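Local coordinates for deferrochelatase (Vibrio cholerae, PDB 5DE0), which probably acts as a dye-decolorizing (DyP-type) peroxidase, using a bound heme b to oxidise substrates with hydrogen peroxide, at residues Thr149-Pro152 with Lys156-Glu159; Val220-Lys223 with Gly228-Ile231; Leu99-Ala104 with Leu248-Cys253. All coordinates share one frame; numbering follows the deposited sequence.

Contact 1 (Thr149-Pro152 with Lys156-Glu159). With HEM (protoporphyrin IX containing Fe), chain F.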
loop_
_atom_site.group_PDB
_atom_site.type_symbol
_atom_site.label_atom_id
_atom_site.label_comp_id
_atom_site.label_asym_id
_atom_site.label_seq_id
_atom_site.Cartn_x
_atom_site.Cartn_y
_atom_site.Cartn_z
ATOM N N THR B 149 -7.679 13.176 18.084
ATOM C CA THR B 149 -7.520 14.325 18.974
ATOM C C THR B 149 -7.930 14.013 20.414
ATOM O O THR B 149 -7.183 14.299 21.351
ATOM C CB THR B 149 -8.335 15.534 18.474
ATOM O OG1 THR B 149 -7.859 15.927 17.179
ATOM C CG2 THR B 149 -8.202 16.706 19.433
ATOM N N GLU B 150 -9.108 13.421 20.588
ATOM C CA GLU B 150 -9.598 13.081 21.921
ATOM C C GLU B 150 -9.340 11.619 22.272
ATOM O O GLU B 150 -9.894 11.099 23.239
ATOM C CB GLU B 150 -11.094 13.388 22.036
ATOM C CG GLU B 150 -11.446 14.857 21.826
ATOM C CD GLU B 150 -10.850 15.764 22.889
ATOM O OE1 GLU B 150 -10.683 15.309 24.040
ATOM O OE2 GLU B 150 -10.546 16.932 22.570
ATOM N N ASN B 151 -8.502 10.957 21.480
ATOM C CA ASN B 151 -8.114 9.580 21.760
ATOM C C ASN B 151 -7.316 9.529 23.060
ATOM O O ASN B 151 -6.386 10.317 23.242
ATOM C CB ASN B 151 -7.297 9.006 20.598
ATOM C CG ASN B 151 -7.369 7.488 20.512
ATOM O OD1 ASN B 151 -8.414 6.884 20.763
ATOM N ND2 ASN B 151 -6.255 6.865 20.147
ATOM N N PRO B 152 -7.685 8.612 23.972
ATOM C CA PRO B 152 -7.029 8.460 25.278
ATOM C C PRO B 152 -5.506 8.426 25.173
ATOM O O PRO B 152 -4.966 7.957 24.169
ATOM C CB PRO B 152 -7.574 7.126 25.786
ATOM C CG PRO B 152 -8.922 7.035 25.171
ATOM C CD PRO B 152 -8.799 7.662 23.808
ATOM N N LYS B 156 -4.480 6.269 30.874
ATOM C CA LYS B 156 -5.911 6.009 30.758
ATOM C C LYS B 156 -6.231 5.116 29.563
ATOM O O LYS B 156 -7.332 4.575 29.464
ATOM C CB LYS B 156 -6.697 7.321 30.677
ATOM C CG LYS B 156 -6.189 8.333 29.667
ATOM C CD LYS B 156 -6.752 9.720 29.963
ATOM C CE LYS B 156 -6.137 10.787 29.069
ATOM N NZ LYS B 156 -6.664 10.737 27.682
ATOM N N ARG B 157 -5.262 4.949 28.670
ATOM C CA ARG B 157 -5.392 3.996 27.574
ATOM C C ARG B 157 -5.570 2.577 28.105
ATOM O O ARG B 157 -6.375 1.804 27.583
ATOM C CB ARG B 157 -4.173 4.058 26.656
ATOM C CG ARG B 157 -4.261 5.145 25.606
ATOM C CD ARG B 157 -2.978 5.273 24.809
ATOM N NE ARG B 157 -3.247 5.874 23.507
ATOM C CZ ARG B 157 -3.319 5.191 22.370
ATOM N NH1 ARG B 157 -3.120 3.881 22.368
ATOM N NH2 ARG B 157 -3.577 5.820 21.232
ATOM N N ALA B 158 -4.817 2.247 29.150
ATOM C CA ALA B 158 -4.855 0.916 29.745
ATOM C C ALA B 158 -6.203 0.608 30.391
ATOM O O ALA B 158 -6.708 -0.507 30.280
ATOM C CB ALA B 158 -3.738 0.773 30.770
ATOM N N GLU B 159 -6.786 1.596 31.062
ATOM C CA GLU B 159 -8.036 1.379 31.784
ATOM C C GLU B 159 -9.261 1.569 30.890
ATOM O O GLU B 159 -10.379 1.247 31.286
ATOM C CB GLU B 159 -8.119 2.304 33.002
ATOM C CG GLU B 159 -8.032 3.784 32.678
ATOM C CD GLU B 159 -7.910 4.643 33.923
ATOM O OE1 GLU B 159 -6.791 4.746 34.468
ATOM O OE2 GLU B 159 -8.932 5.215 34.358
HETATM C CHA HEM F . -13.623 11.390 17.068
HETATM C CHB HEM F . -15.523 6.946 17.485
HETATM C CHC HEM F . -15.734 6.537 12.642
HETATM C CHD HEM F . -13.060 10.566 12.271
HETATM C C1A HEM F . -14.123 10.224 17.606
HETATM C C2A HEM F . -14.263 9.922 19.017
HETATM C C3A HEM F . -14.785 8.696 19.130
HETATM C C4A HEM F . -14.995 8.178 17.795
HETATM C CMA HEM F . -15.114 7.948 20.440
HETATM C CAA HEM F . -13.877 10.863 20.180
HETATM C CBA HEM F . -15.150 11.484 20.750
HETATM C CGA HEM F . -14.799 12.528 21.774
HETATM O O1A HEM F . -14.435 13.662 21.370
HETATM O O2A HEM F . -14.889 12.224 22.990
HETATM C C1B HEM F . -15.821 6.491 16.221
HETATM C C2B HEM F . -16.618 5.324 15.917
HETATM C C3B HEM F . -16.683 5.192 14.593
HETATM C C4B HEM F . -15.930 6.285 13.989
HETATM C CMB HEM F . -17.275 4.377 16.947
HETATM C CAB HEM F . -17.456 4.046 13.902
HETATM C CBB HEM F . -17.471 3.890 12.580
HETATM C C1C HEM F . -14.997 7.575 12.108
HETATM C C2C HEM F . -14.714 7.797 10.702
HETATM C C3C HEM F . -13.969 8.916 10.606
HETATM C C4C HEM F . -13.771 9.430 11.947
HETATM C CMC HEM F . -15.204 6.870 9.565
HETATM C CAC HEM F . -13.384 9.632 9.362
HETATM C CBC HEM F . -13.626 9.282 8.096
HETATM C C1D HEM F . -13.061 11.224 13.483
HETATM C C2D HEM F . -12.658 12.597 13.687
HETATM C C3D HEM F . -12.831 12.855 15.189
HETATM C C4D HEM F . -13.323 11.612 15.740
HETATM C CMD HEM F . -12.156 13.597 12.624
HETATM C CAD HEM F . -12.547 14.170 15.943
HETATM C CBD HEM F . -11.087 14.234 16.379
HETATM C CGD HEM F . -10.801 13.146 17.381
HETATM O O1D HEM F . -10.255 12.087 16.976
HETATM O O2D HEM F . -11.113 13.335 18.585
HETATM N NA HEM F . -14.580 9.136 16.890
HETATM N NB HEM F . -15.419 7.054 15.022
HETATM N NC HEM F . -14.408 8.592 12.835
HETATM N ND HEM F . -13.443 10.686 14.708
HETATM FE FE HEM F . -14.529 8.925 14.851
#

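Contact 2 (Val220-Lys223 with Gly228-Ile231). With HEM (protoporphyrin IX containing Fe), chain F.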
loop_
_atom_site.group_PDB
_atom_site.type_symbol
_atom_site.label_atom_id
_atom_site.label_comp_id
_atom_site.label_asym_id
_atom_site.label_seq_id
_atom_site.Cartn_x
_atom_site.Cartn_y
_atom_site.Cartn_z
ATOM N N VAL B 220 -20.879 10.425 18.762
ATOM C CA VAL B 220 -20.000 9.494 19.459
ATOM C C VAL B 220 -19.563 9.979 20.837
ATOM O O VAL B 220 -19.067 9.185 21.641
ATOM C CB VAL B 220 -18.738 9.184 18.624
ATOM C CG1 VAL B 220 -19.129 8.632 17.263
ATOM C CG2 VAL B 220 -17.879 10.429 18.476
ATOM N N ASP B 221 -19.731 11.269 21.116
ATOM C CA ASP B 221 -19.439 11.781 22.451
ATOM C C ASP B 221 -20.630 11.509 23.360
ATOM O O ASP B 221 -21.462 12.387 23.599
ATOM C CB ASP B 221 -19.119 13.277 22.418
ATOM C CG ASP B 221 -18.670 13.810 23.766
ATOM O OD1 ASP B 221 -19.535 14.239 24.558
ATOM O OD2 ASP B 221 -17.449 13.797 24.033
ATOM N N ILE B 222 -20.707 10.282 23.860
ATOM C CA ILE B 222 -21.835 9.856 24.674
ATOM C C ILE B 222 -21.436 9.631 26.130
ATOM O O ILE B 222 -20.472 8.910 26.414
ATOM C CB ILE B 222 -22.459 8.553 24.123
ATOM C CG1 ILE B 222 -22.836 8.730 22.651
ATOM C CG2 ILE B 222 -23.676 8.154 24.946
ATOM C CD1 ILE B 222 -23.304 7.454 21.993
ATOM N N LYS B 223 -22.165 10.266 27.046
ATOM C CA LYS B 223 -22.007 9.996 28.470
ATOM C C LYS B 223 -23.367 9.638 29.060
ATOM O O LYS B 223 -24.350 10.353 28.865
ATOM C CB LYS B 223 -21.376 11.193 29.197
ATOM C CG LYS B 223 -22.127 12.515 29.049
ATOM C CD LYS B 223 -21.492 13.600 29.914
ATOM C CE LYS B 223 -22.343 14.861 29.946
ATOM N NZ LYS B 223 -21.761 15.900 30.846
ATOM N N GLY B 228 -18.220 9.774 30.236
ATOM C CA GLY B 228 -18.020 9.508 28.823
ATOM C C GLY B 228 -17.664 8.081 28.447
ATOM O O GLY B 228 -16.800 7.469 29.082
ATOM N N LEU B 229 -18.334 7.547 27.426
ATOM C CA LEU B 229 -17.979 6.241 26.883
ATOM C C LEU B 229 -16.742 6.393 26.024
ATOM O O LEU B 229 -16.787 7.013 24.961
ATOM C CB LEU B 229 -19.122 5.641 26.066
ATOM C CG LEU B 229 -20.512 5.640 26.705
ATOM C CD1 LEU B 229 -21.574 5.063 25.744
ATOM C CD2 LEU B 229 -20.497 4.854 28.004
ATOM N N LYS B 230 -15.630 5.850 26.503
ATOM C CA LYS B 230 -14.360 6.039 25.823
ATOM C C LYS B 230 -13.829 4.755 25.195
ATOM O O LYS B 230 -14.030 3.660 25.716
ATOM C CB LYS B 230 -13.332 6.624 26.794
ATOM C CG LYS B 230 -13.568 8.097 27.074
ATOM C CD LYS B 230 -12.672 8.628 28.172
ATOM C CE LYS B 230 -12.764 10.141 28.247
ATOM N NZ LYS B 230 -14.178 10.608 28.292
ATOM N N ILE B 231 -13.166 4.909 24.052
ATOM C CA ILE B 231 -12.536 3.796 23.350
ATOM C C ILE B 231 -11.124 4.185 22.932
ATOM O O ILE B 231 -10.794 5.368 22.858
ATOM C CB ILE B 231 -13.335 3.372 22.101
ATOM C CG1 ILE B 231 -13.378 4.511 21.082
ATOM C CG2 ILE B 231 -14.743 2.932 22.484
ATOM C CD1 ILE B 231 -14.146 4.170 19.823
HETATM C CHA HEM F . -13.623 11.390 17.068
HETATM C CHB HEM F . -15.523 6.946 17.485
HETATM C CHC HEM F . -15.734 6.537 12.642
HETATM C CHD HEM F . -13.060 10.566 12.271
HETATM C C1A HEM F . -14.123 10.224 17.606
HETATM C C2A HEM F . -14.263 9.922 19.017
HETATM C C3A HEM F . -14.785 8.696 19.130
HETATM C C4A HEM F . -14.995 8.178 17.795
HETATM C CMA HEM F . -15.114 7.948 20.440
HETATM C CAA HEM F . -13.877 10.863 20.180
HETATM C CBA HEM F . -15.150 11.484 20.750
HETATM C CGA HEM F . -14.799 12.528 21.774
HETATM O O1A HEM F . -14.435 13.662 21.370
HETATM O O2A HEM F . -14.889 12.224 22.990
HETATM C C1B HEM F . -15.821 6.491 16.221
HETATM C C2B HEM F . -16.618 5.324 15.917
HETATM C C3B HEM F . -16.683 5.192 14.593
HETATM C C4B HEM F . -15.930 6.285 13.989
HETATM C CMB HEM F . -17.275 4.377 16.947
HETATM C CAB HEM F . -17.456 4.046 13.902
HETATM C CBB HEM F . -17.471 3.890 12.580
HETATM C C1C HEM F . -14.997 7.575 12.108
HETATM C C2C HEM F . -14.714 7.797 10.702
HETATM C C3C HEM F . -13.969 8.916 10.606
HETATM C C4C HEM F . -13.771 9.430 11.947
HETATM C CMC HEM F . -15.204 6.870 9.565
HETATM C CAC HEM F . -13.384 9.632 9.362
HETATM C CBC HEM F . -13.626 9.282 8.096
HETATM C C1D HEM F . -13.061 11.224 13.483
HETATM C C2D HEM F . -12.658 12.597 13.687
HETATM C C3D HEM F . -12.831 12.855 15.189
HETATM C C4D HEM F . -13.323 11.612 15.740
HETATM C CMD HEM F . -12.156 13.597 12.624
HETATM C CAD HEM F . -12.547 14.170 15.943
HETATM C CBD HEM F . -11.087 14.234 16.379
HETATM C CGD HEM F . -10.801 13.146 17.381
HETATM O O1D HEM F . -10.255 12.087 16.976
HETATM O O2D HEM F . -11.113 13.335 18.585
HETATM N NA HEM F . -14.580 9.136 16.890
HETATM N NB HEM F . -15.419 7.054 15.022
HETATM N NC HEM F . -14.408 8.592 12.835
HETATM N ND HEM F . -13.443 10.686 14.708
HETATM FE FE HEM F . -14.529 8.925 14.851
#

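Contact 3 (Leu99-Ala104 with Leu248-Cys253). With HEM (protoporphyrin IX containing Fe), chain F.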
loop_
_atom_site.group_PDB
_atom_site.type_symbol
_atom_site.label_atom_id
_atom_site.label_comp_id
_atom_site.label_asym_id
_atom_site.label_seq_id
_atom_site.Cartn_x
_atom_site.Cartn_y
_atom_site.Cartn_z
ATOM N N LEU B 99 -8.661 -11.716 13.431
ATOM C CA LEU B 99 -8.061 -10.429 13.111
ATOM C C LEU B 99 -6.576 -10.425 13.476
ATOM O O LEU B 99 -6.197 -10.808 14.584
ATOM C CB LEU B 99 -8.787 -9.294 13.845
ATOM C CG LEU B 99 -8.078 -7.937 13.918
ATOM C CD1 LEU B 99 -7.838 -7.355 12.532
ATOM C CD2 LEU B 99 -8.872 -6.958 14.780
ATOM N N ILE B 100 -5.742 -10.003 12.531
ATOM C CA ILE B 100 -4.324 -9.794 12.793
ATOM C C ILE B 100 -3.998 -8.312 12.663
ATOM O O ILE B 100 -4.049 -7.755 11.567
ATOM C CB ILE B 100 -3.434 -10.601 11.828
ATOM C CG1 ILE B 100 -3.711 -12.099 11.963
ATOM C CG2 ILE B 100 -1.961 -10.307 12.084
ATOM C CD1 ILE B 100 -2.868 -12.965 11.052
ATOM N N HIS B 101 -3.670 -7.675 13.784
ATOM C CA HIS B 101 -3.394 -6.241 13.797
ATOM C C HIS B 101 -1.940 -5.946 14.164
ATOM O O HIS B 101 -1.473 -6.319 15.241
ATOM C CB HIS B 101 -4.340 -5.531 14.770
ATOM C CG HIS B 101 -3.985 -4.100 15.028
ATOM N ND1 HIS B 101 -4.099 -3.520 16.274
ATOM C CD2 HIS B 101 -3.524 -3.131 14.204
ATOM C CE1 HIS B 101 -3.717 -2.257 16.206
ATOM N NE2 HIS B 101 -3.365 -1.995 14.960
ATOM N N CYS B 102 -1.237 -5.273 13.256
ATOM C CA CYS B 102 0.145 -4.865 13.477
ATOM C C CYS B 102 0.327 -3.386 13.153
ATOM O O CYS B 102 -0.358 -2.853 12.283
ATOM C CB CYS B 102 1.101 -5.698 12.616
ATOM S SG CYS B 102 0.961 -7.488 12.807
ATOM N N HIS B 103 1.246 -2.726 13.852
ATOM C CA HIS B 103 1.667 -1.385 13.461
ATOM C C HIS B 103 3.139 -1.177 13.802
ATOM O O HIS B 103 3.624 -1.679 14.815
ATOM C CB HIS B 103 0.790 -0.306 14.117
ATOM C CG HIS B 103 0.846 -0.290 15.615
ATOM N ND1 HIS B 103 1.895 0.264 16.316
ATOM C CD2 HIS B 103 -0.032 -0.740 16.543
ATOM C CE1 HIS B 103 1.667 0.145 17.612
ATOM N NE2 HIS B 103 0.506 -0.462 17.777
ATOM N N ALA B 104 3.845 -0.446 12.944
ATOM C CA ALA B 104 5.285 -0.253 13.099
ATOM C C ALA B 104 5.744 1.063 12.482
ATOM O O ALA B 104 4.951 1.792 11.886
ATOM C CB ALA B 104 6.042 -1.419 12.476
ATOM N N LEU B 248 -9.520 2.809 7.673
ATOM C CA LEU B 248 -9.704 1.522 8.317
ATOM C C LEU B 248 -9.930 1.792 9.788
ATOM O O LEU B 248 -8.977 1.954 10.549
ATOM C CB LEU B 248 -8.496 0.604 8.108
ATOM C CG LEU B 248 -8.673 -0.892 8.405
ATOM C CD1 LEU B 248 -8.798 -1.209 9.894
ATOM C CD2 LEU B 248 -9.868 -1.443 7.652
ATOM N N PHE B 249 -11.192 1.847 10.192
ATOM C CA PHE B 249 -11.498 2.112 11.584
ATOM C C PHE B 249 -11.319 0.851 12.421
ATOM O O PHE B 249 -11.808 -0.220 12.066
ATOM C CB PHE B 249 -12.919 2.655 11.746
ATOM C CG PHE B 249 -13.270 2.983 13.165
ATOM C CD1 PHE B 249 -12.979 4.231 13.689
ATOM C CD2 PHE B 249 -13.869 2.037 13.984
ATOM C CE1 PHE B 249 -13.287 4.535 14.997
ATOM C CE2 PHE B 249 -14.179 2.336 15.296
ATOM C CZ PHE B 249 -13.887 3.586 15.802
ATOM N N ILE B 250 -10.609 0.993 13.533
ATOM C CA ILE B 250 -10.449 -0.087 14.495
ATOM C C ILE B 250 -10.332 0.513 15.890
ATOM O O ILE B 250 -9.695 1.550 16.078
ATOM C CB ILE B 250 -9.216 -0.967 14.176
ATOM C CG1 ILE B 250 -9.040 -2.066 15.228
ATOM C CG2 ILE B 250 -7.958 -0.121 14.067
ATOM C CD1 ILE B 250 -7.877 -3.005 14.951
ATOM N N ALA B 251 -10.971 -0.124 16.864
ATOM C CA ALA B 251 -10.967 0.388 18.227
ATOM C C ALA B 251 -10.914 -0.739 19.251
ATOM O O ALA B 251 -11.436 -1.830 19.020
ATOM C CB ALA B 251 -12.193 1.261 18.469
ATOM N N TYR B 252 -10.274 -0.463 20.381
ATOM C CA TYR B 252 -10.217 -1.407 21.488
ATOM C C TYR B 252 -10.938 -0.814 22.693
ATOM O O TYR B 252 -10.899 0.398 22.907
ATOM C CB TYR B 252 -8.767 -1.742 21.846
ATOM C CG TYR B 252 -8.023 -2.525 20.786
ATOM C CD1 TYR B 252 -7.490 -1.893 19.669
ATOM C CD2 TYR B 252 -7.842 -3.897 20.909
ATOM C CE1 TYR B 252 -6.808 -2.607 18.701
ATOM C CE2 TYR B 252 -7.159 -4.616 19.947
ATOM C CZ TYR B 252 -6.645 -3.967 18.845
ATOM O OH TYR B 252 -5.965 -4.687 17.889
ATOM N N CYS B 253 -11.608 -1.658 23.471
ATOM C CA CYS B 253 -12.309 -1.188 24.661
ATOM C C CYS B 253 -12.514 -2.302 25.682
ATOM O O CYS B 253 -12.646 -3.472 25.323
ATOM C CB CYS B 253 -13.658 -0.580 24.282
ATOM S SG CYS B 253 -14.493 0.242 25.651
HETATM C CHA HEM F . -13.623 11.390 17.068
HETATM C CHB HEM F . -15.523 6.946 17.485
HETATM C CHC HEM F . -15.734 6.537 12.642
HETATM C CHD HEM F . -13.060 10.566 12.271
HETATM C C1A HEM F . -14.123 10.224 17.606
HETATM C C2A HEM F . -14.263 9.922 19.017
HETATM C C3A HEM F . -14.785 8.696 19.130
HETATM C C4A HEM F . -14.995 8.178 17.795
HETATM C CMA HEM F . -15.114 7.948 20.440
HETATM C CAA HEM F . -13.877 10.863 20.180
HETATM C CBA HEM F . -15.150 11.484 20.750
HETATM C CGA HEM F . -14.799 12.528 21.774
HETATM O O1A HEM F . -14.435 13.662 21.370
HETATM O O2A HEM F . -14.889 12.224 22.990
HETATM C C1B HEM F . -15.821 6.491 16.221
HETATM C C2B HEM F . -16.618 5.324 15.917
HETATM C C3B HEM F . -16.683 5.192 14.593
HETATM C C4B HEM F . -15.930 6.285 13.989
HETATM C CMB HEM F . -17.275 4.377 16.947
HETATM C CAB HEM F . -17.456 4.046 13.902
HETATM C CBB HEM F . -17.471 3.890 12.580
HETATM C C1C HEM F . -14.997 7.575 12.108
HETATM C C2C HEM F . -14.714 7.797 10.702
HETATM C C3C HEM F . -13.969 8.916 10.606
HETATM C C4C HEM F . -13.771 9.430 11.947
HETATM C CMC HEM F . -15.204 6.870 9.565
HETATM C CAC HEM F . -13.384 9.632 9.362
HETATM C CBC HEM F . -13.626 9.282 8.096
HETATM C C1D HEM F . -13.061 11.224 13.483
HETATM C C2D HEM F . -12.658 12.597 13.687
HETATM C C3D HEM F . -12.831 12.855 15.189
HETATM C C4D HEM F . -13.323 11.612 15.740
HETATM C CMD HEM F . -12.156 13.597 12.624
HETATM C CAD HEM F . -12.547 14.170 15.943
HETATM C CBD HEM F . -11.087 14.234 16.379
HETATM C CGD HEM F . -10.801 13.146 17.381
HETATM O O1D HEM F . -10.255 12.087 16.976
HETATM O O2D HEM F . -11.113 13.335 18.585
HETATM N NA HEM F . -14.580 9.136 16.890
HETATM N NB HEM F . -15.419 7.054 15.022
HETATM N NC HEM F . -14.408 8.592 12.835
HETATM N ND HEM F . -13.443 10.686 14.708
HETATM FE FE HEM F . -14.529 8.925 14.851
#

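Contact 1 (Thr149-Pro152 with Lys156-Glu159)
The loop that leads from Gly148, the last glycine of the GXXDG motif of DyP peroxidases, passes through Pro152 before helix 155-161, and there Arg157 of the helix reaches back onto it. Arg157 CG stands anti to its own carbonyl carbon (chi1 -84°), and the chain then runs extended to NE, laying its methylenes beside the Pro152 carbonyl. Arg157 CG lies 3.9 Å from Pro152 CB. NE of Arg157 gives Pro152 O a short but weak, strongly bent hydrogen bond (2.8 Å, 128° at the hydrogen). Lys156, an exposed residue, curls toward the same proline, its chain bent at the last torsion and its NZ 3.3 Å from Pro152 CA. The Asn151 amide and the guanidinium meet at about a right angle, planes 83° apart. Asn151 ND2 and Arg157 NH2, 3.1 Å apart, are both donors and do not bond; ND2 is satisfied elsewhere, and OD1 accepts from Arg233 N. At the other end of the loop Glu150 N donates to a heme propionate oxygen, O2D, at 2.8 Å in a well-aligned bond. The buried charge of Arg157 is probably balanced by Glu14, with the carbonyl of Leu12 and, more weakly, that of Pro152 taking its N-H groups; this ties the N-terminal region to the loop whose backbone holds the heme propionate.

Contact 2 (Val220-Lys223 with Gly228-Ile231)
The flat group beside the Ile222-Leu229 pair is the heme, which meets both segments: Val220 lies over one face, its CG2 3.6 Å from C3A, while Ile231 comes to the other side near the rim, CD1 3.9 Å from the meso carbon CHB. Ile231 reaches there because its CG1 sits between the backbone N and the carbonyl carbon (chi1 63°), which turns the long branch to the porphyrin. At the edge Asp221 OD2 approaches the propionate oxygen O2A to 3.2 Å; so close an approach of two carboxylates suggests that they share a proton or that a cation or water lies nearby. Lys230 NZ, 6.2 Å from Asp221 OD2, is not in contact with it.

Away from the heme the segments are joined by one backbone bond, Leu229 N to Ile222 O at 2.7 Å, straight at the hydrogen (177°). Gly228 CA adds a C-H...O contact to the same oxygen, so two hydrogens converge on Ile222 O. Beside this bond Ile222 CG2 and Leu229 CD1 touch at 3.8 Å, the two side chains slanting across one another, and helix 257-266 meets both through Thr261. Before them Asp221 centres an inverse gamma turn, bending the chain as it leaves helix 216-220. The result is a loop between helix 216-220 and strand 232-239, closed by the Leu229-Ile222 backbone bond, whose two ends line the heme pocket of the C-terminal DyP family region.

Contact 3 (Leu99-Ala104 with Leu248-Cys253)
His101 and Tyr252 meet through ND1 and OH, 2.7 Å apart in a hydrogen bond that either atom could donate. The hydroxyl comes to the edge of the imidazole near its plane, and the two rings meet rim to rim, neither over the other's face, centroids 5.7 Å apart and planes inclined by 30°. Ile250 uses a different side of the histidine: its CD1 methyl sits over one face, 4.2 Å from the ring centroid and 17° off the normal, a CH-pi contact. The same methyl touches Leu99 CD2 at 4.1 Å, so one isoleucine tip fills the corner between two side chains of the facing strand. His101 is sent across the gap by its first torsion, with CG anti to the backbone N, and Ile250 by an equally extended chain.

Further out, the His101 ring meets Tyr21 with planes nearly parallel and His234 edge to face, so aromatic neighbours help to fix its rotation. Backbone bonds to Thr22 and Ser59 hold strand 98-104 in its own antiparallel sheet, while Tyr252 leans on Ser172 and Val174 of the other. The short segments run nearly perpendicular (97°), their axes 10.9 Å apart, bringing together the two four-stranded antiparallel sheets, one from each DyP family region of the dimeric alpha/beta-barrel clan. Phe249, alternating with Ile250, turns from this interface to the porphyrin, and its CZ comes within 3.2 Å of C2B. Phenol and imidazole are both buried, and the bond gives each a polar partner there; where the hydrogen sits on one is probably coupled to the protonation pattern of the other.

In the fold
Contacts 1 and 2 follow one another along the chain and adjoin in space, their centres 11 Å apart, with Pro152 CD 3.2 Å from Ile231 O. Contact 3 joins the N- and C-terminal family regions, and the chain between its strands includes both other contacts. Its strand 248-253 packs on contact 2, Ile231 CD1 lying 3.8 Å from Ala251 CB, whereas contacts 1 and 3 do not touch, their nearest atoms about 7 Å apart. All three converge on the heme: contact 1 through a backbone bond to one propionate, contact 2 at both faces and beside the other, and contact 3 through Phe249, which shares a porphyrin face with Ile231.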